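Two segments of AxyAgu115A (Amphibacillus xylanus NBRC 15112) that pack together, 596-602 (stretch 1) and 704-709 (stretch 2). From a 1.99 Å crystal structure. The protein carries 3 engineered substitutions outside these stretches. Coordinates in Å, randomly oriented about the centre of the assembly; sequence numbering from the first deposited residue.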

ATOM      1  N   GLN A 596       2.857   8.741   4.886  1.00 27.82           N
ATOM      2  CA  GLN A 596       1.484   8.817   4.374  1.00 29.67           C
ATOM      3  C   GLN A 596       0.728  10.017   4.924  1.00 28.86           C
ATOM      4  O   GLN A 596      -0.324  10.394   4.377  1.00 32.86           O
ATOM      5  N   LEU A 597       1.234  10.634   5.987  1.00 28.03           N
ATOM      6  CA  LEU A 597       0.646  11.860   6.496  1.00 28.36           C
ATOM      7  C   LEU A 597       1.432  13.109   6.084  1.00 32.40           C
ATOM      8  O   LEU A 597       1.109  14.208   6.560  1.00 29.56           O
ATOM      9  N   ASN A 598       2.426  12.963   5.204  1.00 27.40           N
ATOM     10  CA  ASN A 598       3.300  14.045   4.724  1.00 30.80           C
ATOM     11  C   ASN A 598       4.032  14.705   5.898  1.00 29.48           C
ATOM     12  O   ASN A 598       4.227  15.936   5.912  1.00 28.25           O
ATOM     13  N   LEU A 599       4.356  13.938   6.928  1.00 26.18           N
ATOM     14  CA  LEU A 599       5.063  14.491   8.091  1.00 26.77           C
ATOM     15  C   LEU A 599       6.561  14.557   7.808  1.00 31.45           C
ATOM     16  O   LEU A 599       7.167  13.558   7.426  1.00 29.07           O
ATOM     17  N   ILE A 600       7.164  15.717   8.018  1.00 29.67           N
ATOM     18  CA  ILE A 600       8.593  15.889   7.732  1.00 33.16           C
ATOM     19  C   ILE A 600       9.444  14.915   8.534  1.00 34.47           C
ATOM     20  O   ILE A 600      10.491  14.458   8.057  1.00 35.66           O
ATOM     21  N   GLU A 601       8.997  14.542   9.730  1.00 31.13           N
ATOM     22  CA  GLU A 601       9.752  13.617  10.577  1.00 32.69           C
ATOM     23  C   GLU A 601       9.928  12.245   9.944  1.00 35.49           C
ATOM     24  O   GLU A 601      10.808  11.489  10.378  1.00 29.98           O
ATOM     25  N   ALA A 602       9.148  11.907   8.912  1.00 34.10           N
ATOM     26  CA  ALA A 602       9.430  10.683   8.157  1.00 29.25           C
ATOM     27  C   ALA A 602      10.869  10.623   7.661  1.00 31.28           C
ATOM     28  O   ALA A 602      11.477   9.549   7.617  1.00 32.64           O
ATOM     29  N   ILE A 704       2.047  17.284  18.124  1.00 30.04           N
ATOM     30  CA  ILE A 704       1.858  18.255  17.050  1.00 28.20           C
ATOM     31  C   ILE A 704       3.070  18.158  16.121  1.00 35.18           C
ATOM     32  O   ILE A 704       4.212  18.231  16.594  1.00 34.26           O
ATOM     33  N   SER A 705       2.822  18.000  14.802  1.00 30.34           N
ATOM     34  CA  SER A 705       3.856  17.675  13.830  1.00 30.61           C
ATOM     35  C   SER A 705       3.778  18.566  12.611  1.00 26.98           C
ATOM     36  O   SER A 705       2.687  18.846  12.093  1.00 35.15           O
ATOM     37  N   SER A 706       4.958  18.923  12.106  1.00 28.78           N
ATOM     38  CA  SER A 706       5.108  19.691  10.870  1.00 32.73           C
ATOM     39  C   SER A 706       4.828  18.850   9.620  1.00 37.17           C
ATOM     40  O   SER A 706       5.310  17.717   9.485  1.00 29.48           O
ATOM     41  N   VAL A 707       4.121  19.454   8.672  1.00 37.53           N
ATOM     42  CA  VAL A 707       4.012  18.926   7.317  1.00 35.53           C
ATOM     43  C   VAL A 707       4.665  19.830   6.310  1.00 32.95           C
ATOM     44  O   VAL A 707       4.785  19.441   5.151  1.00 35.40           O
ATOM     45  N   SER A 708       5.052  21.040   6.698  1.00 34.48           N
ATOM     46  CA  SER A 708       5.725  21.987   5.817  1.00 33.49           C
ATOM     47  C   SER A 708       7.076  22.379   6.415  1.00 36.64           C
ATOM     48  O   SER A 708       7.386  22.061   7.568  1.00 39.85           O
ATOM     49  N   GLU A 709       7.870  23.117   5.641  1.00 38.37           N
ATOM     50  CA  GLU A 709       9.115  23.680   6.141  1.00 49.05           C
ATOM     51  C   GLU A 709       8.955  25.133   6.589  1.00 52.97           C
ATOM     52  O   GLU A 709       9.953  25.839   6.737  1.00 55.86           O
TER

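The two segments, more than a hundred residues apart in sequence, meet in a compact, largely buried contact in which one well-aligned backbone hydrogen bond and a bridging water accompany the packing of a few aliphatic side chains, with weaker polar links around them. In total 342 Å² of surface is covered, counting both sides, and the closest pair of CA atoms across the stretches is that of Leu-599 and Val-707, 4.6 Å apart.

The carbonyl of Ser-706, at the end of the 704-706 strand segment, is the polar focus. It accepts a hydrogen bond from the first stretch, Ile-600 N to Ser-706 O, at 3.1 Å and with a nearly straight angle of 164° at the hydrogen. Water 1 donates to the same Ser-706 O at 2.8 Å and accepts from Glu-601 N at 3.0 Å, so that a second backbone amide is tied to this carbonyl through solvent. Leu-599 adds a CA-H...O contact, with its CA 3.5 Å from Ser-706 O. A similar contact runs the other way, from Val-707 CA to Asn-598 O at 3.3 Å; this carbonyl has no conventional hydrogen-bond partner in the model.

Of the residues of the first stretch, Ile-600 has the largest covered area, and its side chain points toward the second stretch. With chi1 and chi2 both m, it sets CD1 3.5 Å from Val-707 O and CG1 3.8 Å from Ser-708 O, while CG1 also lies 4.1 Å from Ser-706 CB. It thus packs mainly along the backbone of the segment that follows the strand, covering carbonyl oxygens as well as carbon; Ser-708 O is left without a polar partner.

Leu-599 behaves differently. Its CA-to-CB bond points away overall, yet the m, t rotamer brings the end of the side chain back, placing CD2 3.6 Å from Val-707 CG1 and 3.7 Å from Ser-705 CB. The first of these is the apolar side-chain pairing of the contact. Val-707, sideways in orientation with chi1 m, also directs CG1 to within 3.8 Å of Leu-597 O, so this one methyl meets both a leucine side chain and a backbone carbonyl.

Polar side chains complete the contact. Asn-598, directed sideways with chi1 at -148°, between wells, makes a weak hydrogen bond from ND2 to Val-707 O, 3.4 Å long with an angle of 134°; both its amide atoms are also hydrogen-bonded elsewhere in the structure. Ser-705 points toward the first stretch, and its m rotamer places OG 3.3 Å from Glu-601 OE1, a weak interaction for which the serine proton has another acceptor within reach. Glu-601 starts out sideways, but its p, t conformation carries the carboxylate nearer to this hydroxyl. Ile-704, by contrast, points away and makes no contact across the stretches, as expected from the alternation of side chains along a strand.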

ATOM      1  CB  GLN A 596       0.712   7.542   4.744  1.00 33.73           C
ATOM      2  CG  GLN A 596       1.234   6.287   3.987  1.00 40.92           C
ATOM      3  CD  GLN A 596       0.882   4.959   4.692  1.00 59.15           C
ATOM      4  OE1 GLN A 596       0.475   4.932   5.865  1.00 61.62           O
ATOM      5  NE2 GLN A 596       1.047   3.847   3.963  1.00 65.26           N
ATOM      6  CB  LEU A 597       0.547  11.786   8.043  1.00 30.10           C
ATOM      7  CG  LEU A 597      -0.215  10.568   8.589  1.00 34.36           C
ATOM      8  CD1 LEU A 597       0.021  10.313  10.098  1.00 29.24           C
ATOM      9  CD2 LEU A 597      -1.700  10.726   8.281  1.00 38.35           C
ATOM     10  CB  ASN A 598       2.526  15.115   3.951  1.00 28.38           C
ATOM     11  CG  ASN A 598       3.342  15.796   2.801  1.00 32.65           C
ATOM     12  OD1 ASN A 598       3.176  15.381   1.667  1.00 38.57           O
ATOM     13  ND2 ASN A 598       4.193  16.785   3.082  1.00 34.70           N
ATOM     14  CB  LEU A 599       4.833  13.613   9.329  1.00 30.05           C
ATOM     15  CG  LEU A 599       3.399  13.541   9.843  1.00 27.55           C
ATOM     16  CD1 LEU A 599       3.425  12.824  11.156  1.00 32.06           C
ATOM     17  CD2 LEU A 599       2.768  14.932   9.988  1.00 31.16           C
ATOM     18  CB  ILE A 600       9.052  17.335   8.018  1.00 37.74           C
ATOM     19  CG1 ILE A 600       8.074  18.369   7.429  1.00 41.59           C
ATOM     20  CG2 ILE A 600      10.459  17.569   7.504  1.00 32.20           C
ATOM     21  CD1 ILE A 600       8.051  18.363   5.923  1.00 41.56           C
ATOM     22  CB  GLU A 601       9.066  13.468  11.930  1.00 38.30           C
ATOM     23  CG  GLU A 601       7.813  12.612  11.905  1.00 53.24           C
ATOM     24  CD  GLU A 601       7.055  12.618  13.240  1.00 74.79           C
ATOM     25  OE1 GLU A 601       6.563  13.702  13.652  1.00 79.59           O
ATOM     26  OE2 GLU A 601       6.953  11.533  13.871  1.00 83.00           O
ATOM     27  CB  ALA A 602       8.485  10.585   6.958  1.00 27.67           C
ATOM     28  CB  ILE A 704       1.709  19.686  17.606  1.00 31.34           C
ATOM     29  CG1 ILE A 704       0.614  19.752  18.673  1.00 36.53           C
ATOM     30  CG2 ILE A 704       1.419  20.713  16.481  1.00 31.97           C
ATOM     31  CD1 ILE A 704       0.694  21.013  19.521  1.00 36.12           C
ATOM     32  CB  SER A 705       3.750  16.224  13.332  1.00 34.29           C
ATOM     33  OG  SER A 705       3.814  15.343  14.419  1.00 35.03           O
ATOM     34  CB  SER A 706       6.539  20.228  10.745  1.00 37.08           C
ATOM     35  OG  SER A 706       6.852  21.119  11.794  1.00 43.68           O
ATOM     36  CB  VAL A 707       2.545  18.685   6.908  1.00 38.56           C
ATOM     37  CG1 VAL A 707       1.911  17.660   7.826  1.00 44.17           C
ATOM     38  CG2 VAL A 707       1.783  19.985   6.940  1.00 38.43           C
ATOM     39  CB  SER A 708       4.872  23.237   5.623  1.00 35.30           C
ATOM     40  OG  SER A 708       5.056  24.018   6.802  1.00 42.03           O
ATOM     41  CB  GLU A 709      10.213  23.551   5.089  1.00 58.50           C
ATOM     42  CG  GLU A 709      11.072  22.321   5.336  1.00 73.28           C
ATOM     43  CD  GLU A 709      11.969  21.955   4.167  1.00 87.03           C
ATOM     44  OE1 GLU A 709      12.551  20.842   4.197  1.00 91.64           O
ATOM     45  OE2 GLU A 709      12.092  22.776   3.227  1.00 90.55           O
TER
HETATM   46  O   HOH W   1       6.959  16.231  11.212  1.00 30.13           O